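Local structure of dihydrofolate reductase (Schistosoma mansoni, 3VCO) at residues 23-27 with 137-143; 32-37 with 161-165; 64-70 with 86-92. The protein catalyses the NADPH-dependent reduction of dihydrofolate to tetrahydrofolate, a key step in folate metabolism that feeds thymidylate, glycine and purine synthesis. All coordinates share one frame; numbering follows the deposited sequence.

Contact 1: residues 23-27 with 137-143; sequences LNVVV and YKEALKQ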
loop_
_atom_site.group_PDB
_atom_site.type_symbol
_atom_site.label_atom_id
_atom_site.label_comp_id
_atom_site.label_asym_id
_atom_site.label_seq_id
_atom_site.Cartn_x
_atom_site.Cartn_y
_atom_site.Cartn_z
ATOM N N LEU A 23 4.939 2.667 -9.514
ATOM C CA LEU A 23 4.637 2.871 -8.105
ATOM C C LEU A 23 3.392 2.093 -7.871
ATOM O O LEU A 23 2.406 2.288 -8.575
ATOM C CB LEU A 23 4.409 4.340 -7.788
ATOM C CG LEU A 23 5.553 5.304 -7.811
ATOM C CD1 LEU A 23 5.016 6.670 -7.407
ATOM C CD2 LEU A 23 6.651 4.814 -6.845
ATOM N N ASN A 24 3.421 1.200 -6.895
ATOM C CA ASN A 24 2.262 0.387 -6.599
ATOM C C ASN A 24 1.596 1.003 -5.381
ATOM O O ASN A 24 2.264 1.367 -4.444
ATOM C CB ASN A 24 2.659 -1.055 -6.341
ATOM C CG ASN A 24 3.308 -1.707 -7.577
ATOM O OD1 ASN A 24 2.632 -2.046 -8.529
ATOM N ND2 ASN A 24 4.610 -1.861 -7.544
ATOM N N VAL A 25 0.303 1.253 -5.492
ATOM C CA VAL A 25 -0.452 1.813 -4.414
ATOM C C VAL A 25 -1.334 0.690 -3.884
ATOM O O VAL A 25 -2.013 0.019 -4.663
ATOM C CB VAL A 25 -1.304 2.948 -4.945
ATOM C CG1 VAL A 25 -2.301 3.355 -3.915
ATOM C CG2 VAL A 25 -0.398 4.113 -5.310
ATOM N N VAL A 26 -1.324 0.485 -2.567
ATOM C CA VAL A 26 -2.225 -0.518 -1.977
ATOM C C VAL A 26 -3.176 0.220 -1.014
ATOM O O VAL A 26 -2.718 0.922 -0.128
ATOM C CB VAL A 26 -1.437 -1.578 -1.175
ATOM C CG1 VAL A 26 -2.384 -2.706 -0.644
ATOM C CG2 VAL A 26 -0.351 -2.165 -2.066
ATOM N N VAL A 27 -4.473 0.026 -1.192
ATOM C CA VAL A 27 -5.451 0.777 -0.418
ATOM C C VAL A 27 -6.769 -0.000 -0.353
ATOM O O VAL A 27 -7.088 -0.787 -1.278
ATOM C CB VAL A 27 -5.681 2.141 -1.120
ATOM C CG1 VAL A 27 -6.229 1.920 -2.533
ATOM C CG2 VAL A 27 -6.578 3.074 -0.299
ATOM N N TYR A 137 -0.403 8.654 -0.838
ATOM C CA TYR A 137 -1.238 8.286 -1.971
ATOM C C TYR A 137 -1.335 9.491 -2.865
ATOM O O TYR A 137 -1.303 9.383 -4.071
ATOM C CB TYR A 137 -2.653 7.972 -1.511
ATOM C CG TYR A 137 -2.810 6.682 -0.741
ATOM C CD1 TYR A 137 -2.087 5.556 -1.085
ATOM C CD2 TYR A 137 -3.746 6.583 0.310
ATOM C CE1 TYR A 137 -2.273 4.359 -0.399
ATOM C CE2 TYR A 137 -3.923 5.385 1.014
ATOM C CZ TYR A 137 -3.166 4.287 0.654
ATOM O OH TYR A 137 -3.346 3.089 1.328
ATOM N N LYS A 138 -1.534 10.653 -2.269
ATOM C CA LYS A 138 -1.780 11.824 -3.110
ATOM C C LYS A 138 -0.532 12.114 -3.952
ATOM O O LYS A 138 -0.612 12.273 -5.166
ATOM C CB LYS A 138 -2.155 13.033 -2.277
ATOM C CG LYS A 138 -2.458 14.274 -3.128
ATOM C CD LYS A 138 -2.982 15.452 -2.284
ATOM C CE LYS A 138 -3.409 16.651 -3.150
ATOM N NZ LYS A 138 -2.233 17.385 -3.721
ATOM N N GLU A 139 0.627 12.148 -3.304
ATOM C CA GLU A 139 1.872 12.389 -4.050
ATOM C C GLU A 139 2.129 11.356 -5.109
ATOM O O GLU A 139 2.537 11.694 -6.224
ATOM C CB GLU A 139 3.070 12.486 -3.114
ATOM C CG GLU A 139 3.124 13.866 -2.454
ATOM C CD GLU A 139 4.047 13.888 -1.278
ATOM O OE1 GLU A 139 4.877 12.958 -1.176
ATOM O OE2 GLU A 139 3.937 14.832 -0.458
ATOM N N ALA A 140 1.888 10.091 -4.768
ATOM C CA ALA A 140 2.032 9.014 -5.741
ATOM C C ALA A 140 1.129 9.151 -6.946
ATOM O O ALA A 140 1.524 8.838 -8.070
ATOM C CB ALA A 140 1.795 7.638 -5.047
ATOM N N LEU A 141 -0.110 9.588 -6.732
ATOM C CA LEU A 141 -1.047 9.704 -7.855
ATOM C C LEU A 141 -0.804 10.963 -8.681
ATOM O O LEU A 141 -1.067 10.978 -9.867
ATOM C CB LEU A 141 -2.505 9.773 -7.335
ATOM C CG LEU A 141 -2.970 8.355 -6.954
ATOM C CD1 LEU A 141 -4.287 8.413 -6.217
ATOM C CD2 LEU A 141 -3.086 7.547 -8.231
ATOM N N LYS A 142 -0.351 12.026 -8.025
ATOM C CA LYS A 142 -0.232 13.342 -8.661
ATOM C C LYS A 142 1.030 13.464 -9.556
ATOM O O LYS A 142 1.038 14.252 -10.499
ATOM C CB LYS A 142 -0.257 14.457 -7.590
ATOM C CG LYS A 142 -0.488 15.888 -8.105
ATOM C CD LYS A 142 -1.039 16.911 -7.049
ATOM C CE LYS A 142 -2.503 17.378 -7.352
ATOM N NZ LYS A 142 -2.919 18.710 -6.739
ATOM N N GLN A 143 2.094 12.726 -9.252
ATOM C CA GLN A 143 3.313 12.794 -10.088
ATOM C C GLN A 143 3.078 12.238 -11.495
ATOM O O GLN A 143 2.274 11.331 -11.682
ATOM C CB GLN A 143 4.550 12.150 -9.415
ATOM C CG GLN A 143 4.407 10.631 -8.995
ATOM C CD GLN A 143 4.490 9.678 -10.214
ATOM O OE1 GLN A 143 5.236 9.939 -11.134
ATOM N NE2 GLN A 143 3.715 8.592 -10.208
#

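Contact 2: residues 32-37 with 161-165; sequences NWGIGK and CDTYF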
loop_
_atom_site.group_PDB
_atom_site.type_symbol
_atom_site.label_atom_id
_atom_site.label_comp_id
_atom_site.label_asym_id
_atom_site.label_seq_id
_atom_site.Cartn_x
_atom_site.Cartn_y
_atom_site.Cartn_z
ATOM N N ASN A 32 -17.598 5.162 -1.954
ATOM C CA ASN A 32 -17.199 6.440 -2.540
ATOM C C ASN A 32 -15.720 6.752 -2.511
ATOM O O ASN A 32 -15.330 7.906 -2.380
ATOM C CB ASN A 32 -17.925 7.548 -1.831
ATOM C CG ASN A 32 -19.372 7.480 -2.081
ATOM O OD1 ASN A 32 -19.799 6.856 -3.058
ATOM N ND2 ASN A 32 -20.151 8.093 -1.219
ATOM N N TRP A 33 -14.913 5.719 -2.683
ATOM C CA TRP A 33 -13.485 5.757 -2.385
ATOM C C TRP A 33 -13.125 6.589 -1.125
ATOM O O TRP A 33 -12.160 7.354 -1.136
ATOM C CB TRP A 33 -12.641 6.141 -3.628
ATOM C CG TRP A 33 -12.647 5.100 -4.775
ATOM C CD1 TRP A 33 -13.751 4.624 -5.470
ATOM C CD2 TRP A 33 -11.505 4.460 -5.375
ATOM N NE1 TRP A 33 -13.353 3.728 -6.436
ATOM C CE2 TRP A 33 -11.978 3.608 -6.395
ATOM C CE3 TRP A 33 -10.127 4.518 -5.142
ATOM C CZ2 TRP A 33 -11.112 2.826 -7.182
ATOM C CZ3 TRP A 33 -9.274 3.722 -5.928
ATOM C CH2 TRP A 33 -9.779 2.895 -6.922
ATOM N N GLY A 34 -13.913 6.436 -0.054
ATOM C CA GLY A 34 -13.436 6.736 1.292
ATOM C C GLY A 34 -12.322 5.736 1.677
ATOM O O GLY A 34 -12.400 4.544 1.359
ATOM N N ILE A 35 -11.275 6.205 2.339
ATOM C CA ILE A 35 -10.138 5.317 2.670
ATOM C C ILE A 35 -10.438 4.377 3.867
ATOM O O ILE A 35 -10.834 4.844 4.939
ATOM C CB ILE A 35 -8.826 6.112 2.947
ATOM C CG1 ILE A 35 -8.409 6.918 1.724
ATOM C CG2 ILE A 35 -7.696 5.170 3.364
ATOM C CD1 ILE A 35 -7.176 7.749 1.940
ATOM N N GLY A 36 -10.236 3.069 3.652
ATOM C CA GLY A 36 -10.417 2.045 4.664
ATOM C C GLY A 36 -9.343 2.061 5.739
ATOM O O GLY A 36 -8.345 1.320 5.655
ATOM N N LYS A 37 -9.549 2.923 6.741
ATOM C CA LYS A 37 -8.642 3.082 7.868
ATOM C C LYS A 37 -9.465 3.431 9.114
ATOM O O LYS A 37 -10.673 3.680 9.021
ATOM C CB LYS A 37 -7.641 4.198 7.575
ATOM C CG LYS A 37 -8.239 5.576 7.776
ATOM C CD LYS A 37 -7.253 6.676 7.510
ATOM C CE LYS A 37 -7.866 8.015 7.803
ATOM N NZ LYS A 37 -7.819 8.376 9.242
ATOM N N CYS A 161 -16.494 5.644 5.971
ATOM C CA CYS A 161 -15.085 6.021 5.848
ATOM C C CYS A 161 -15.008 7.451 5.333
ATOM O O CYS A 161 -15.334 7.715 4.173
ATOM C CB CYS A 161 -14.331 5.047 4.921
ATOM S SG CYS A 161 -13.845 3.565 5.837
ATOM N N ASP A 162 -14.589 8.369 6.203
ATOM C CA ASP A 162 -14.700 9.806 5.924
ATOM C C ASP A 162 -13.404 10.575 5.580
ATOM O O ASP A 162 -13.446 11.790 5.433
ATOM C CB ASP A 162 -15.442 10.508 7.067
ATOM C CG ASP A 162 -14.899 10.122 8.428
ATOM O OD1 ASP A 162 -15.681 10.125 9.409
ATOM O OD2 ASP A 162 -13.685 9.799 8.504
ATOM N N THR A 163 -12.265 9.897 5.467
ATOM C CA THR A 163 -11.096 10.491 4.804
ATOM C C THR A 163 -11.187 9.937 3.400
ATOM O O THR A 163 -11.586 8.789 3.240
ATOM C CB THR A 163 -9.737 10.057 5.481
ATOM O OG1 THR A 163 -9.498 10.859 6.652
ATOM C CG2 THR A 163 -8.546 10.202 4.537
ATOM N N TYR A 164 -10.853 10.729 2.383
ATOM C CA TYR A 164 -11.004 10.251 1.005
ATOM C C TYR A 164 -9.736 9.992 0.266
ATOM O O TYR A 164 -8.746 10.672 0.449
ATOM C CB TYR A 164 -11.942 11.138 0.183
ATOM C CG TYR A 164 -13.381 10.973 0.647
ATOM C CD1 TYR A 164 -14.234 10.048 0.031
ATOM C CD2 TYR A 164 -13.884 11.714 1.712
ATOM C CE1 TYR A 164 -15.548 9.863 0.463
ATOM C CE2 TYR A 164 -15.209 11.539 2.155
ATOM C CZ TYR A 164 -16.023 10.610 1.525
ATOM O OH TYR A 164 -17.320 10.434 1.944
ATOM N N PHE A 165 -9.783 8.972 -0.572
ATOM C CA PHE A 165 -8.729 8.700 -1.518
ATOM C C PHE A 165 -8.638 9.854 -2.515
ATOM O O PHE A 165 -9.632 10.498 -2.839
ATOM C CB PHE A 165 -9.013 7.384 -2.222
ATOM C CG PHE A 165 -7.820 6.800 -2.929
ATOM C CD1 PHE A 165 -6.729 6.320 -2.203
ATOM C CD2 PHE A 165 -7.778 6.749 -4.327
ATOM C CE1 PHE A 165 -5.611 5.769 -2.865
ATOM C CE2 PHE A 165 -6.663 6.215 -4.985
ATOM C CZ PHE A 165 -5.580 5.756 -4.259
HETATM O O HOH W 1 -11.079 6.947 6.101
#

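Contact 3: residues 64-70 with 86-92; sequences KNAVVMG and DRINIVV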
loop_
_atom_site.group_PDB
_atom_site.type_symbol
_atom_site.label_atom_id
_atom_site.label_comp_id
_atom_site.label_asym_id
_atom_site.label_seq_id
_atom_site.Cartn_x
_atom_site.Cartn_y
_atom_site.Cartn_z
ATOM N N LYS A 64 13.653 -8.194 -2.364
ATOM C CA LYS A 64 12.556 -7.847 -1.449
ATOM C C LYS A 64 11.824 -6.633 -1.948
ATOM O O LYS A 64 12.441 -5.653 -2.351
ATOM C CB LYS A 64 13.084 -7.485 -0.060
ATOM C CG LYS A 64 14.208 -8.364 0.492
ATOM C CD LYS A 64 13.632 -9.508 1.284
ATOM C CE LYS A 64 14.629 -10.684 1.325
ATOM N NZ LYS A 64 14.164 -11.641 2.319
ATOM N N ASN A 65 10.507 -6.663 -1.865
ATOM C CA ASN A 65 9.755 -5.452 -2.149
ATOM C C ASN A 65 9.905 -4.425 -1.024
ATOM O O ASN A 65 10.272 -4.785 0.081
ATOM C CB ASN A 65 8.282 -5.777 -2.403
ATOM C CG ASN A 65 8.108 -6.685 -3.570
ATOM O OD1 ASN A 65 8.814 -6.533 -4.579
ATOM N ND2 ASN A 65 7.197 -7.658 -3.452
ATOM N N ALA A 66 9.688 -3.147 -1.335
ATOM C CA ALA A 66 9.641 -2.081 -0.322
ATOM C C ALA A 66 8.186 -1.701 -0.050
ATOM O O ALA A 66 7.366 -1.678 -0.975
ATOM C CB ALA A 66 10.441 -0.841 -0.779
ATOM N N VAL A 67 7.841 -1.503 1.221
ATOM C CA VAL A 67 6.538 -0.935 1.561
ATOM C C VAL A 67 6.816 0.413 2.219
ATOM O O VAL A 67 7.582 0.496 3.176
ATOM C CB VAL A 67 5.717 -1.799 2.514
ATOM C CG1 VAL A 67 5.223 -3.077 1.766
ATOM C CG2 VAL A 67 6.564 -2.200 3.761
ATOM N N VAL A 68 6.238 1.455 1.626
ATOM C CA VAL A 68 6.485 2.808 2.036
ATOM C C VAL A 68 5.175 3.333 2.607
ATOM O O VAL A 68 4.113 3.096 2.026
ATOM C CB VAL A 68 6.971 3.667 0.837
ATOM C CG1 VAL A 68 7.328 5.082 1.322
ATOM C CG2 VAL A 68 8.199 2.992 0.108
ATOM N N MET A 69 5.242 4.014 3.754
ATOM C CA MET A 69 4.024 4.432 4.435
ATOM C C MET A 69 4.318 5.649 5.317
ATOM O O MET A 69 5.467 5.862 5.680
ATOM C CB MET A 69 3.521 3.283 5.320
ATOM C CG MET A 69 4.431 3.058 6.531
ATOM S SD MET A 69 4.160 1.500 7.374
ATOM C CE MET A 69 5.490 0.629 6.558
ATOM N N GLY A 70 3.266 6.416 5.670
ATOM C CA GLY A 70 3.372 7.492 6.663
ATOM C C GLY A 70 3.431 6.924 8.070
ATOM O O GLY A 70 3.198 5.720 8.289
ATOM N N ASP A 86 10.175 -9.610 5.595
ATOM C CA ASP A 86 10.544 -9.915 4.206
ATOM C C ASP A 86 10.304 -8.777 3.224
ATOM O O ASP A 86 10.291 -8.993 2.003
ATOM C CB ASP A 86 9.862 -11.206 3.728
ATOM C CG ASP A 86 10.400 -12.449 4.449
ATOM O OD1 ASP A 86 11.635 -12.526 4.660
ATOM O OD2 ASP A 86 9.597 -13.340 4.816
ATOM N N ARG A 87 10.131 -7.572 3.775
ATOM C CA ARG A 87 9.982 -6.359 2.994
ATOM C C ARG A 87 10.848 -5.308 3.602
ATOM O O ARG A 87 11.101 -5.315 4.810
ATOM C CB ARG A 87 8.498 -5.888 3.011
ATOM C CG ARG A 87 7.605 -6.799 2.198
ATOM C CD ARG A 87 6.194 -6.784 2.743
ATOM N NE ARG A 87 6.128 -7.682 3.876
ATOM C CZ ARG A 87 5.025 -8.013 4.520
ATOM N NH1 ARG A 87 3.838 -7.549 4.124
ATOM N NH2 ARG A 87 5.114 -8.859 5.545
ATOM N N ILE A 88 11.323 -4.401 2.775
ATOM C CA ILE A 88 12.051 -3.246 3.276
ATOM C C ILE A 88 10.966 -2.281 3.732
ATOM O O ILE A 88 10.140 -1.853 2.929
ATOM C CB ILE A 88 12.856 -2.597 2.130
ATOM C CG1 ILE A 88 13.921 -3.582 1.605
ATOM C CG2 ILE A 88 13.476 -1.241 2.577
ATOM C CD1 ILE A 88 14.377 -3.270 0.224
ATOM N N ASN A 89 10.939 -1.981 5.021
ATOM C CA ASN A 89 9.971 -1.040 5.600
ATOM C C ASN A 89 10.526 0.381 5.613
ATOM O O ASN A 89 11.612 0.633 6.168
ATOM C CB ASN A 89 9.657 -1.404 7.058
ATOM C CG ASN A 89 8.882 -2.692 7.204
ATOM O OD1 ASN A 89 7.910 -2.743 7.958
ATOM N ND2 ASN A 89 9.287 -3.733 6.476
ATOM N N ILE A 90 9.770 1.325 5.066
ATOM C CA ILE A 90 10.222 2.706 5.058
ATOM C C ILE A 90 9.064 3.589 5.514
ATOM O O ILE A 90 7.985 3.520 4.957
ATOM C CB ILE A 90 10.636 3.176 3.638
ATOM C CG1 ILE A 90 11.784 2.330 3.113
ATOM C CG2 ILE A 90 11.098 4.662 3.656
ATOM C CD1 ILE A 90 12.161 2.689 1.709
ATOM N N VAL A 91 9.291 4.366 6.564
ATOM C CA VAL A 91 8.249 5.268 7.031
ATOM C C VAL A 91 8.638 6.696 6.633
ATOM O O VAL A 91 9.776 7.094 6.857
ATOM C CB VAL A 91 8.082 5.160 8.567
ATOM C CG1 VAL A 91 7.013 6.139 9.070
ATOM C CG2 VAL A 91 7.694 3.711 8.972
ATOM N N VAL A 92 7.701 7.447 6.058
ATOM C CA VAL A 92 7.974 8.810 5.649
ATOM C C VAL A 92 7.413 9.700 6.752
ATOM O O VAL A 92 6.207 9.860 6.859
ATOM C CB VAL A 92 7.289 9.136 4.327
ATOM C CG1 VAL A 92 7.447 10.663 3.961
ATOM C CG2 VAL A 92 7.812 8.156 3.230
HETATM O O HOH W 2 9.491 -8.901 -0.428
#

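Contact 1: residues 23-27 with 137-143
The phenol ring of Tyr137 leans across Val25, whose CG1 methyl lies 3.6 Å from Tyr137 CD1 and meets the ring obliquely. The same ring meets Val27 further along the strand, where Val27 CG2 is 3.7 Å from Tyr137 CZ, again at a slant. Between these two valines the hydroxyl reaches the main chain: Tyr137 OH donates to Val26 O over 2.7 Å, and this oxygen sits at the ring edge, near its plane. The bond ties down a ring that chi1 of -71°, with CG beside the backbone N, carries from the helix towards the strand. Residues 134-142 form the helix of a beta-alpha-beta crossover between strands 125-130 and 148-156, and strand 23-29 lies between those two strands in the sheet, parallel to both. The helix therefore packs over the strand, their short axes 9.6 Å apart and running roughly antiparallel, at 140°. One turn on from Tyr137, Ala140 CB touches both Leu23 CD1 (4.1 Å) and Val25 CG2 (4.2 Å), so a small methyl sits between the tips of two branched side chains on the same side of the strand. Gln143, the residue that leaves helical geometry, folds back with its chain bent at chi2 and gives an N-H from NE2 to Ala140 O at 3.1 Å. Leu23 CD1 approaches this amide from the opposite direction, 3.6 Å from Gln143 NE2. The other end of the amide, Gln143 OE1, accepts from the backbone N atoms of Ile145 and Tyr146, which fixes its rotation at the helix end.

Contact 2: residues 32-37 with 161-165
With Trp33 CG placed beside its own backbone N (chi1 -67°) and Phe165 CG swung opposite its N (chi1 -163°), the two rings lie side by side and point the same way. They meet obliquely, centroids 5.4 Å apart and planes at 43°, and the tightest approach is Trp33 CE3 to Phe165 CD2 at 3.3 Å, with the phenylalanine carbon at the edge of the indole near its plane. Next to the rings the two loops run in roughly opposite directions and are joined by an isolated beta bridge centred on Gly34 and Tyr164. Phe165 N donates to Trp33 O at 2.9 Å, and Ile35 N to Thr163 O at 2.8 Å. Gly34 CA adds a CA-H...O contact to Thr163 O (3.4 Å). The edge of the Tyr164 ring faces Asn32 O, which lies 3.4 Å from Tyr164 CD1. Ile35 extends over the bridge, its CG1 at 3.4 Å from Phe165 N and its CD1 against Thr163 CG2, while the Lys37 chain, bent at its end, crosses Thr163 at about a right angle and lays CE 3.5 Å from Thr163 OG1. Residues 34-37 probably bind NADP(H), as in relatives, and the pairing recalls the association of the active-site loop with the FG loop in the Escherichia coli enzyme. Trp33 also stacks on Trp170 and meets His154 of strand 148-156. Phe165 inserts between Tyr137 and Leu141 of helix 134-142 and Val25 and Val27 of strand 23-29, with Ile35 also resting on Tyr137.

Contact 3: residues 64-70 with 86-92
Val67 bonds to two residues of the neighbouring strand, its N donating to Ile88 O (2.9 Å) and its O accepting from Ile90 N (3.0 Å). The two strands are parallel, the outer members of a beta-alpha-beta unit whose short helix is 71-76. Asn65 O and Met69 O continue the ladder with Ile88 N and Val92 N, and Met69 N reaches Ile90 O. On one face Ala66, Val68, Ile88, Ile90 and Val92 pack together, with Val68 CG1 against Val92 CG2 at 3.7 Å, and helix 109-116 lies over this side through Ala112 and Leu116. The other face carries Val67, Met69, Asn89 and Val91; Met69 CG meets Val91 CG2 at 4.1 Å. Val67 CG1 also touches CD of Arg87, a probable substrate-binding residue whose guanidinium is positioned by NE bonding to Lys85 O and NH1 to Thr56 OG1. The side chain of Asn65 turns to other partners: ND2 donates to Thr56 O and Lys58 O, and OD1 accepts from Glu127 N. At the strand start Lys64 NZ forms a long salt bridge to Asp86 OD1 (3.6 Å), and a water accepts from Asn65 N (2.8 Å) while donating to Asp86 O.

How the contacts relate
From the N terminus the chain enters strand 23-27, the first half of contact 1, and then the loop 32-37 of contact 2, both left waiting for partners far ahead. Contact 3 is complete before either: 64-70 and 86-92 close a short loop around helix 71-76, lying wholly within the spans of the other two. Contact 1 closes next, when 137-143, at the end of helix 134-142, returns to the strand, and contact 2 last, at 161-165, so these two cross along the chain. They also meet in space, through Phe165 and the strand-helix interface. Contact 3 touches neither, but shares the central sheet with contact 1; contact 2 binds the loops beyond that sheet.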